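Local coordinates for ganglioside-induced differentiation-associated protein 2 (Homo sapiens, PDB 4UML), which is of uncertain biochemical function but carries a macro domain, the part crystallised here, a fold that in many relatives binds ADP-ribose, at residues N54-V58 against G198-K203; A71-T75 against V86-F91. All coordinates share one frame; numbering follows the deposited sequence.

Interaction 1 of 2, residues N54-V58 against G198-K203; sequences NGKVV and GETIEK
Lys56 lays its extended side chain along the backbone of 198-203. The packing is tight along this line. Lys56 CG lies 3.4 Å from Glu202 O, and farther out CE comes 3.3 Å from Ile201 O. At the end of the chain, Lys56 NZ is modelled between two hydrogen-bond acceptors, Ile201 O at 3.1 Å and Gly198 O. The approach to Gly198 O is implausibly short, and both bonds are therefore less certain in detail. Gly198 O also accepts the amide of Ile201, within the turn that follows helix 179-197. Beyond this turn, edge strand 57-61 of the macro-domain sheet pairs in parallel with strand 203-208, and backbone bonds from Lys56 and Val58 to Val204 continue the pairing. Two CA-H...O contacts join the two backbones: Lys56 CA to Glu202 O, and Lys203 CA to Lys56 O at 3.2 Å. The Lys203 side chain bends at chi2 (-64°), which turns it toward 54-58, and CE ends 3.3 Å from Gly55 O. Its CD touches Val58 CG2 at 3.8 Å. The acidic side chains are the loose part. Glu199 and Glu202 are exposed and point away from 54-58. Glu199 OE1 stays 6.8 Å from Lys56 NZ, too far for a salt bridge.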
loop_
_atom_site.group_PDB
_atom_site.type_symbol
_atom_site.label_atom_id
_atom_site.label_comp_id
_atom_site.label_asym_id
_atom_site.label_seq_id
_atom_site.Cartn_x
_atom_site.Cartn_y
_atom_site.Cartn_z
ATOM N N ASN A 54 12.055 10.828 -4.123
ATOM C CA ASN A 54 11.289 10.720 -5.351
ATOM C C ASN A 54 11.621 9.520 -6.188
ATOM O O ASN A 54 10.771 9.064 -6.959
ATOM C CB ASN A 54 11.505 11.934 -6.247
ATOM C CG ASN A 54 10.799 13.176 -5.743
ATOM O OD1 ASN A 54 10.247 13.217 -4.626
ATOM N ND2 ASN A 54 10.811 14.207 -6.572
ATOM N N GLY A 55 12.885 9.091 -6.118
ATOM C CA GLY A 55 13.366 7.948 -6.874
ATOM C C GLY A 55 12.838 6.613 -6.344
ATOM O O GLY A 55 12.861 5.621 -7.059
ATOM N N LYS A 56 12.334 6.623 -5.115
ATOM C CA LYS A 56 11.761 5.435 -4.475
ATOM C C LYS A 56 10.269 5.248 -4.695
ATOM O O LYS A 56 9.737 4.174 -4.449
ATOM C CB LYS A 56 12.038 5.504 -2.999
ATOM C CG LYS A 56 13.529 5.589 -2.740
ATOM C CD LYS A 56 13.838 5.766 -1.275
ATOM C CE LYS A 56 15.345 5.681 -1.066
ATOM N NZ LYS A 56 15.662 5.349 0.340
ATOM N N VAL A 57 9.590 6.278 -5.166
ATOM C CA VAL A 57 8.157 6.229 -5.332
ATOM C C VAL A 57 7.808 5.854 -6.756
ATOM O O VAL A 57 8.393 6.392 -7.708
ATOM C CB VAL A 57 7.533 7.601 -5.032
ATOM C CG1 VAL A 57 6.065 7.620 -5.430
ATOM C CG2 VAL A 57 7.695 7.905 -3.569
ATOM N N VAL A 58 6.853 4.939 -6.893
ATOM C CA VAL A 58 6.348 4.500 -8.159
ATOM C C VAL A 58 4.808 4.522 -8.154
ATOM O O VAL A 58 4.159 3.979 -7.244
ATOM C CB VAL A 58 6.818 3.055 -8.455
ATOM C CG1 VAL A 58 6.279 2.585 -9.781
ATOM C CG2 VAL A 58 8.339 2.922 -8.368
ATOM N N GLY A 198 14.066 6.094 4.813
ATOM C CA GLY A 198 14.176 5.703 3.424
ATOM C C GLY A 198 15.357 4.825 3.055
ATOM O O GLY A 198 15.231 3.980 2.167
ATOM N N GLU A 199 16.507 5.023 3.696
ATOM C CA GLU A 199 17.755 4.411 3.223
ATOM C C GLU A 199 17.676 2.912 2.943
ATOM O O GLU A 199 18.239 2.446 1.955
ATOM C CB GLU A 199 18.898 4.696 4.194
ATOM C CG GLU A 199 19.559 6.045 3.963
ATOM C CD GLU A 199 21.062 5.981 4.135
ATOM O OE1 GLU A 199 21.684 5.072 3.541
ATOM O OE2 GLU A 199 21.620 6.832 4.864
ATOM N N THR A 200 16.975 2.169 3.800
ATOM C CA THR A 200 16.823 0.703 3.636
ATOM C C THR A 200 15.825 0.249 2.528
ATOM O O THR A 200 15.810 -0.923 2.125
ATOM C CB THR A 200 16.471 0.027 4.994
ATOM O OG1 THR A 200 16.205 -1.373 4.800
ATOM C CG2 THR A 200 15.262 0.705 5.687
ATOM N N ILE A 201 15.016 1.175 2.020
ATOM C CA ILE A 201 13.951 0.826 1.094
ATOM C C ILE A 201 14.295 1.343 -0.278
ATOM O O ILE A 201 14.725 2.467 -0.434
ATOM C CB ILE A 201 12.602 1.378 1.590
ATOM C CG1 ILE A 201 12.269 0.714 2.922
ATOM C CG2 ILE A 201 11.492 1.120 0.578
ATOM C CD1 ILE A 201 10.841 0.891 3.386
ATOM N N GLU A 202 14.126 0.502 -1.279
ATOM C CA GLU A 202 14.422 0.874 -2.619
ATOM C C GLU A 202 13.187 1.436 -3.305
ATOM O O GLU A 202 13.288 2.421 -4.030
ATOM C CB GLU A 202 14.971 -0.330 -3.392
ATOM C CG GLU A 202 16.290 -0.859 -2.822
ATOM C CD GLU A 202 16.797 -2.116 -3.524
ATOM O OE1 GLU A 202 16.123 -2.639 -4.433
ATOM O OE2 GLU A 202 17.890 -2.591 -3.158
ATOM N N LYS A 203 12.019 0.804 -3.110
ATOM C CA LYS A 203 10.829 1.184 -3.867
ATOM C C LYS A 203 9.541 1.017 -3.051
ATOM O O LYS A 203 9.384 0.064 -2.267
ATOM C CB LYS A 203 10.690 0.364 -5.156
ATOM C CG LYS A 203 11.741 0.590 -6.244
ATOM C CD LYS A 203 11.734 2.000 -6.816
ATOM C CE LYS A 203 13.072 2.315 -7.488
ATOM N NZ LYS A 203 13.200 1.478 -8.715
#

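Interaction 2 of 2, residues A71-T75 against V86-F91; sequences AIVNT and VSESIF
Asn74 and Ser87 tie strand 71-75 to helix 86-91 by one short hydrogen bond, Ser87 OG to Asn74 OD1 at 2.6 Å. The hydroxyl lies in the carbonyl plane, on a lone pair, with a C=O...donor angle of 126°. Asn74 CG is anti to the backbone N (chi1 180°), and this carries the amide out to the helix. Asn74 ND2 bonds to His128 ND1 on strand 125-129, so both ends of the amide are held. The same ND2 lies 3.9 Å from Phe91 CE1, with the amide and ring planes 62° apart. An alanine at Asn74 is likely to leave Ser87 OG and His128 ND1 without these partners and open a gap beside Phe91. Ile90 fills the apolar part. Its CD1 meets Ile72 CD1 tip to tip at 3.6 Å and also packs 3.6 Å from Asn74 CB. Val86 CG1 lies 4.1 Å from Val73 O and close to Thr75 N, two buried polar atoms with no partner in the model. The axes of strand and helix approach to 7.8 Å. A helix laid on a face of the central mixed sheet in this way belongs to the alpha/beta/alpha sandwich of macro domains.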
loop_
_atom_site.group_PDB
_atom_site.type_symbol
_atom_site.label_atom_id
_atom_site.label_comp_id
_atom_site.label_asym_id
_atom_site.label_seq_id
_atom_site.Cartn_x
_atom_site.Cartn_y
_atom_site.Cartn_z
ATOM N N ALA A 71 7.012 -7.315 -0.210
ATOM C CA ALA A 71 5.659 -7.495 0.274
ATOM C C ALA A 71 4.656 -6.710 -0.569
ATOM O O ALA A 71 4.931 -5.593 -1.044
ATOM C CB ALA A 71 5.547 -7.054 1.726
ATOM N N ILE A 72 3.501 -7.311 -0.769
ATOM C CA ILE A 72 2.334 -6.606 -1.260
ATOM C C ILE A 72 1.316 -6.542 -0.130
ATOM O O ILE A 72 1.350 -7.342 0.827
ATOM C CB ILE A 72 1.742 -7.192 -2.559
ATOM C CG1 ILE A 72 1.249 -8.631 -2.350
ATOM C CG2 ILE A 72 2.731 -7.110 -3.696
ATOM C CD1 ILE A 72 0.013 -8.885 -3.137
ATOM N N VAL A 73 0.440 -5.559 -0.236
ATOM C CA VAL A 73 -0.521 -5.249 0.792
ATOM C C VAL A 73 -1.951 -5.656 0.380
ATOM O O VAL A 73 -2.418 -5.330 -0.693
ATOM C CB VAL A 73 -0.497 -3.756 1.104
ATOM C CG1 VAL A 73 -1.543 -3.418 2.164
ATOM C CG2 VAL A 73 0.888 -3.295 1.548
ATOM N N ASN A 74 -2.588 -6.413 1.255
ATOM C CA ASN A 74 -3.958 -6.834 1.138
ATOM C C ASN A 74 -4.758 -5.977 2.108
ATOM O O ASN A 74 -4.272 -5.610 3.184
ATOM C CB ASN A 74 -4.099 -8.310 1.487
ATOM C CG ASN A 74 -5.559 -8.793 1.380
ATOM O OD1 ASN A 74 -6.273 -8.381 0.500
ATOM N ND2 ASN A 74 -5.993 -9.608 2.321
ATOM N N THR A 75 -5.925 -5.549 1.661
ATOM C CA THR A 75 -6.843 -4.780 2.487
ATOM C C THR A 75 -8.092 -5.617 2.725
ATOM O O THR A 75 -8.609 -6.245 1.779
ATOM C CB THR A 75 -7.124 -3.387 1.909
ATOM O OG1 THR A 75 -7.759 -2.587 2.903
ATOM C CG2 THR A 75 -7.974 -3.416 0.627
ATOM N N VAL A 86 -9.204 -6.293 -4.509
ATOM C CA VAL A 86 -7.808 -6.483 -4.155
ATOM C C VAL A 86 -7.606 -7.881 -3.608
ATOM O O VAL A 86 -6.808 -8.668 -4.164
ATOM C CB VAL A 86 -7.328 -5.389 -3.161
ATOM C CG1 VAL A 86 -5.998 -5.777 -2.534
ATOM C CG2 VAL A 86 -7.218 -4.069 -3.885
ATOM N N SER A 87 -8.374 -8.219 -2.563
ATOM C CA SER A 87 -8.300 -9.510 -1.913
ATOM C C SER A 87 -8.622 -10.668 -2.841
ATOM O O SER A 87 -8.083 -11.761 -2.673
ATOM C CB SER A 87 -9.269 -9.589 -0.736
ATOM O OG SER A 87 -8.859 -8.730 0.313
ATOM N N GLU A 88 -9.541 -10.447 -3.764
ATOM C CA GLU A 88 -9.904 -11.502 -4.710
ATOM C C GLU A 88 -8.682 -11.939 -5.536
ATOM O O GLU A 88 -8.415 -13.128 -5.667
ATOM C CB GLU A 88 -11.024 -11.040 -5.638
ATOM C CG GLU A 88 -12.397 -11.020 -4.987
ATOM C CD GLU A 88 -13.482 -10.574 -5.960
ATOM O OE1 GLU A 88 -13.777 -11.358 -6.899
ATOM O OE2 GLU A 88 -14.034 -9.449 -5.791
ATOM N N SER A 89 -7.941 -10.982 -6.090
ATOM C CA SER A 89 -6.720 -11.334 -6.860
ATOM C C SER A 89 -5.667 -11.958 -6.002
ATOM O O SER A 89 -5.077 -12.969 -6.376
ATOM C CB SER A 89 -6.099 -10.113 -7.495
ATOM O OG SER A 89 -7.093 -9.441 -8.198
ATOM N N ILE A 90 -5.386 -11.304 -4.875
ATOM C CA ILE A 90 -4.358 -11.766 -4.004
ATOM C C ILE A 90 -4.653 -13.216 -3.577
ATOM O O ILE A 90 -3.771 -14.064 -3.650
ATOM C CB ILE A 90 -4.200 -10.847 -2.775
ATOM C CG1 ILE A 90 -3.641 -9.459 -3.171
ATOM C CG2 ILE A 90 -3.346 -11.521 -1.754
ATOM C CD1 ILE A 90 -3.394 -8.500 -1.993
ATOM N N PHE A 91 -5.866 -13.521 -3.111
ATOM C CA PHE A 91 -6.136 -14.908 -2.634
ATOM C C PHE A 91 -6.047 -15.948 -3.763
ATOM O O PHE A 91 -5.521 -17.056 -3.601
ATOM C CB PHE A 91 -7.528 -15.021 -1.982
ATOM C CG PHE A 91 -7.645 -14.360 -0.641
ATOM C CD1 PHE A 91 -6.535 -13.933 0.070
ATOM C CD2 PHE A 91 -8.883 -14.200 -0.069
ATOM C CE1 PHE A 91 -6.672 -13.344 1.316
ATOM C CE2 PHE A 91 -9.027 -13.612 1.175
ATOM C CZ PHE A 91 -7.922 -13.193 1.873
#

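In the fold
Both contacts serve the same six-stranded sheet, on opposite sides of the chain's centre. Their centres are 21 Å apart and they do not touch. Interaction 1 lies at the edge and is only partly buried. It joins an outermost strand to the loop leading into its neighbour, and much of its chemistry is lysine side chain against backbone carbonyls, with exposed acidic side chains at its margin. Interaction 2 is buried. It joins an inner strand to a helix on the sheet face, through branched aliphatic side chains and a single side-chain hydrogen bond. It is also the more local of the two in sequence, nested inside the long loop that interaction 1 closes.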